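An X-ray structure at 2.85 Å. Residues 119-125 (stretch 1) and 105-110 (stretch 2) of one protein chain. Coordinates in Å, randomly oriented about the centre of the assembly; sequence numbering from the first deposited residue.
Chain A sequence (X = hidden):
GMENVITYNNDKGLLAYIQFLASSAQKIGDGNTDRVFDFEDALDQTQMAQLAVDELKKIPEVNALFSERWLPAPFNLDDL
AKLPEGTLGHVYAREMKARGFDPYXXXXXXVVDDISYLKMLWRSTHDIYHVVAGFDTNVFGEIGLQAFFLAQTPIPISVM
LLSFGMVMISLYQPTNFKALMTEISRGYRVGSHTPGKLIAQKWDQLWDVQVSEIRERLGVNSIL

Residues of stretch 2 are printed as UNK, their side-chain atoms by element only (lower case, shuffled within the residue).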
# COMPACT_ATOMS: atom_id res chain seq x y z
N LYS A 119 9.16 4.46 -24.46
CA LYS A 119 8.72 3.18 -23.91
C LYS A 119 9.03 2.08 -24.92
O LYS A 119 9.64 1.08 -24.54
CB LYS A 119 7.21 3.26 -23.64
CG LYS A 119 6.68 2.22 -22.67
CD LYS A 119 5.45 2.74 -21.94
CE LYS A 119 4.22 2.50 -22.72
NZ LYS A 119 3.03 2.83 -21.92
N MSE A 120 8.68 2.30 -26.21
CA MSE A 120 8.93 1.35 -27.29
C MSE A 120 10.41 1.20 -27.56
O MSE A 120 10.88 0.07 -27.58
CB MSE A 120 8.12 1.68 -28.55
CG MSE A 120 6.61 1.46 -28.36
SE MSE A 120 6.16 -0.32 -27.71
CE MSE A 120 6.50 -1.21 -29.48
N LEU A 121 11.17 2.32 -27.63
CA LEU A 121 12.62 2.24 -27.83
C LEU A 121 13.28 1.37 -26.73
O LEU A 121 14.09 0.48 -27.02
CB LEU A 121 13.24 3.65 -27.89
CG LEU A 121 14.77 3.69 -28.05
CD1 LEU A 121 15.19 3.15 -29.38
CD2 LEU A 121 15.32 5.08 -27.83
N TRP A 122 12.88 1.60 -25.49
CA TRP A 122 13.35 0.92 -24.30
C TRP A 122 13.07 -0.60 -24.38
O TRP A 122 14.00 -1.40 -24.24
CB TRP A 122 12.65 1.56 -23.07
CG TRP A 122 12.76 0.81 -21.79
CD1 TRP A 122 11.76 0.15 -21.12
CD2 TRP A 122 13.95 0.64 -21.00
NE1 TRP A 122 12.25 -0.44 -19.98
CE2 TRP A 122 13.60 -0.14 -19.87
CE3 TRP A 122 15.27 1.10 -21.14
CZ2 TRP A 122 14.53 -0.47 -18.89
CZ3 TRP A 122 16.20 0.75 -20.17
CH2 TRP A 122 15.83 -0.02 -19.06
N ARG A 123 11.80 -0.98 -24.65
CA ARG A 123 11.36 -2.37 -24.74
C ARG A 123 12.01 -3.12 -25.90
O ARG A 123 12.43 -4.25 -25.72
CB ARG A 123 9.84 -2.45 -24.79
CG ARG A 123 9.16 -2.04 -23.49
CD ARG A 123 7.64 -2.14 -23.57
NE ARG A 123 7.04 -1.64 -22.33
CZ ARG A 123 5.74 -1.52 -22.09
NH1 ARG A 123 4.85 -1.86 -23.02
NH2 ARG A 123 5.32 -1.05 -20.93
N SER A 124 12.14 -2.48 -27.08
CA SER A 124 12.74 -3.08 -28.28
C SER A 124 14.22 -3.35 -28.14
O SER A 124 14.73 -4.27 -28.79
CB SER A 124 12.61 -2.15 -29.48
OG SER A 124 11.55 -1.24 -29.35
N THR A 125 14.92 -2.49 -27.37
CA THR A 125 16.37 -2.54 -27.28
C THR A 125 16.97 -2.96 -25.97
O THR A 125 18.08 -3.50 -26.01
CB THR A 125 16.99 -1.23 -27.81
OG1 THR A 125 16.69 -0.15 -26.93
CG2 THR A 125 16.54 -0.89 -29.22
N UNK A 105 8.08 -10.58 -28.35
CA UNK A 105 8.89 -10.84 -27.15
C UNK A 105 8.51 -9.94 -25.92
O UNK A 105 8.96 -10.21 -24.79
c UNK A 105 12.45 -14.45 -28.00
c UNK A 105 11.35 -12.87 -26.57
c UNK A 105 11.99 -14.10 -26.75
c UNK A 105 12.28 -13.60 -29.07
c UNK A 105 11.14 -12.01 -27.65
c UNK A 105 10.41 -10.71 -27.47
c UNK A 105 11.63 -12.38 -28.89
N UNK A 106 7.71 -8.87 -26.17
CA UNK A 106 7.27 -7.86 -25.20
C UNK A 106 5.87 -7.29 -25.55
O UNK A 106 5.30 -7.65 -26.59
o UNK A 106 9.24 -3.91 -29.95
c UNK A 106 8.32 -6.73 -25.09
c UNK A 106 9.02 -4.60 -28.79
c UNK A 106 9.80 -5.70 -28.47
c UNK A 106 7.81 -4.87 -26.73
c UNK A 106 8.57 -5.98 -26.39
c UNK A 106 8.02 -4.18 -27.93
c UNK A 106 9.57 -6.38 -27.27
N UNK A 107 5.36 -6.38 -24.69
CA UNK A 107 4.06 -5.71 -24.85
C UNK A 107 4.19 -4.51 -25.80
O UNK A 107 4.86 -3.53 -25.46
c UNK A 107 2.02 -5.36 -23.26
n UNK A 107 -0.11 -4.48 -20.17
c UNK A 107 1.66 -4.90 -21.85
c UNK A 107 3.53 -5.26 -23.47
c UNK A 107 0.19 -5.03 -21.53
N UNK A 108 3.56 -4.59 -26.98
CA UNK A 108 3.59 -3.52 -27.99
C UNK A 108 2.47 -2.48 -27.77
O UNK A 108 1.34 -2.84 -27.46
n UNK A 108 6.99 -3.79 -32.16
c UNK A 108 3.56 -4.08 -29.42
c UNK A 108 4.90 -4.63 -29.89
c UNK A 108 6.27 -5.09 -31.98
c UNK A 108 4.88 -4.90 -31.40
N UNK A 109 2.82 -1.20 -27.92
CA UNK A 109 1.97 -0.02 -27.74
C UNK A 109 2.08 0.87 -29.01
O UNK A 109 3.16 0.96 -29.60
c UNK A 109 1.93 0.04 -25.20
c UNK A 109 2.46 0.72 -26.44
c UNK A 109 2.14 2.22 -26.42
N UNK A 110 0.99 1.54 -29.46
CA UNK A 110 1.13 2.43 -30.63
C UNK A 110 1.89 3.70 -30.28
O UNK A 110 1.56 4.35 -29.29
c UNK A 110 -0.39 1.57 -28.91
c UNK A 110 -1.13 2.50 -29.81
c UNK A 110 -0.32 2.70 -31.04

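Position 105 carries seven side-chain carbons and no heteroatom: one carbon bonded to the CA, followed by a closed ring of six. The nearest side-chain approach to stretch 1, from CB of position 105 to O of Arg 123, is 7.0 Å, too far for contact, so the assignment rests on atom count and connectivity alone. A benzyl group without oxygen is Phe 105.

Position 106 repeats that pattern with one addition, an oxygen bonded to the ring carbon farthest from the CB. The CA-to-CB bond points toward the helix, and the ring lies against it: CB of Arg 123 sits 4.1 Å from the ring centroid and 27° off the ring normal, a CH-pi contact over the face. The backbone N of Ser 124 lies over a face as well, whereas CE of Met 120, a selenomethionine, meets the ring at its edge. A para-oxygenated six-membered ring identifies Tyr 106. Its CE1 is 3.7 Å from CE of Met 120, an apolar contact, and its OH is 3.6 Å from OG of Ser 124. That serine hydroxyl is already engaged within the helix, OG of Ser 124 donating to O of Met 120 at a very short 2.3 Å.

Position 107 has four carbons in an unbranched row ending in nitrogen. The chain leaves sideways and its end leads away from the helix; its CB is 3.7 Å from NH1 of Arg 123. Four carbons and a terminal nitrogen make Lys 107. The stronger link is through its backbone: NH1 of Arg 123 donates a hydrogen bond to O of Lys 107 at 3.0 Å, with an N-H...acceptor angle of 148°. The carbonyl oxygen lies at the edge of the guanidinium, near its plane, where an N-H can point at it.

Position 108 has the same composition, four carbons in a row and a nitrogen, but chi1 is -77° (m) and chi4 turns to -77° (m). The terminal nitrogen is 3.8 Å from CE of Met 120. This is Lys 108, and its bent end lets NZ donate to OH of Tyr 106 at 3.2 Å within the same stretch.

Position 109 has three carbons, the CB bearing two others. The CB points toward the helix and lies 4.0 Å from SE of Met 120. This beta-branched hydrocarbon is Val 109; its CG2 reaches CE of Lys 119 at 4.2 Å and NH1 of Arg 123 at 4.1 Å.

Position 110 has three carbons closing a ring onto the backbone N, which defines Pro 110. Its CB points away, and its nearest side-chain approach to the helix, from CD of Pro 110 to SE of Met 120, is 6.9 Å, so it makes no contact.

The contact buries 404 Å² in total and combines packing with one directional bond. Met 120 starts sideways, but its end comes nearer, bringing SE within 3.5 Å of N of Val 109. Arg 123 extends from the face of Tyr 106 to O of Lys 107, joining aromatic packing to a polar anchor on the irregular segment.

Stretch 2 105-110: FYKKVP
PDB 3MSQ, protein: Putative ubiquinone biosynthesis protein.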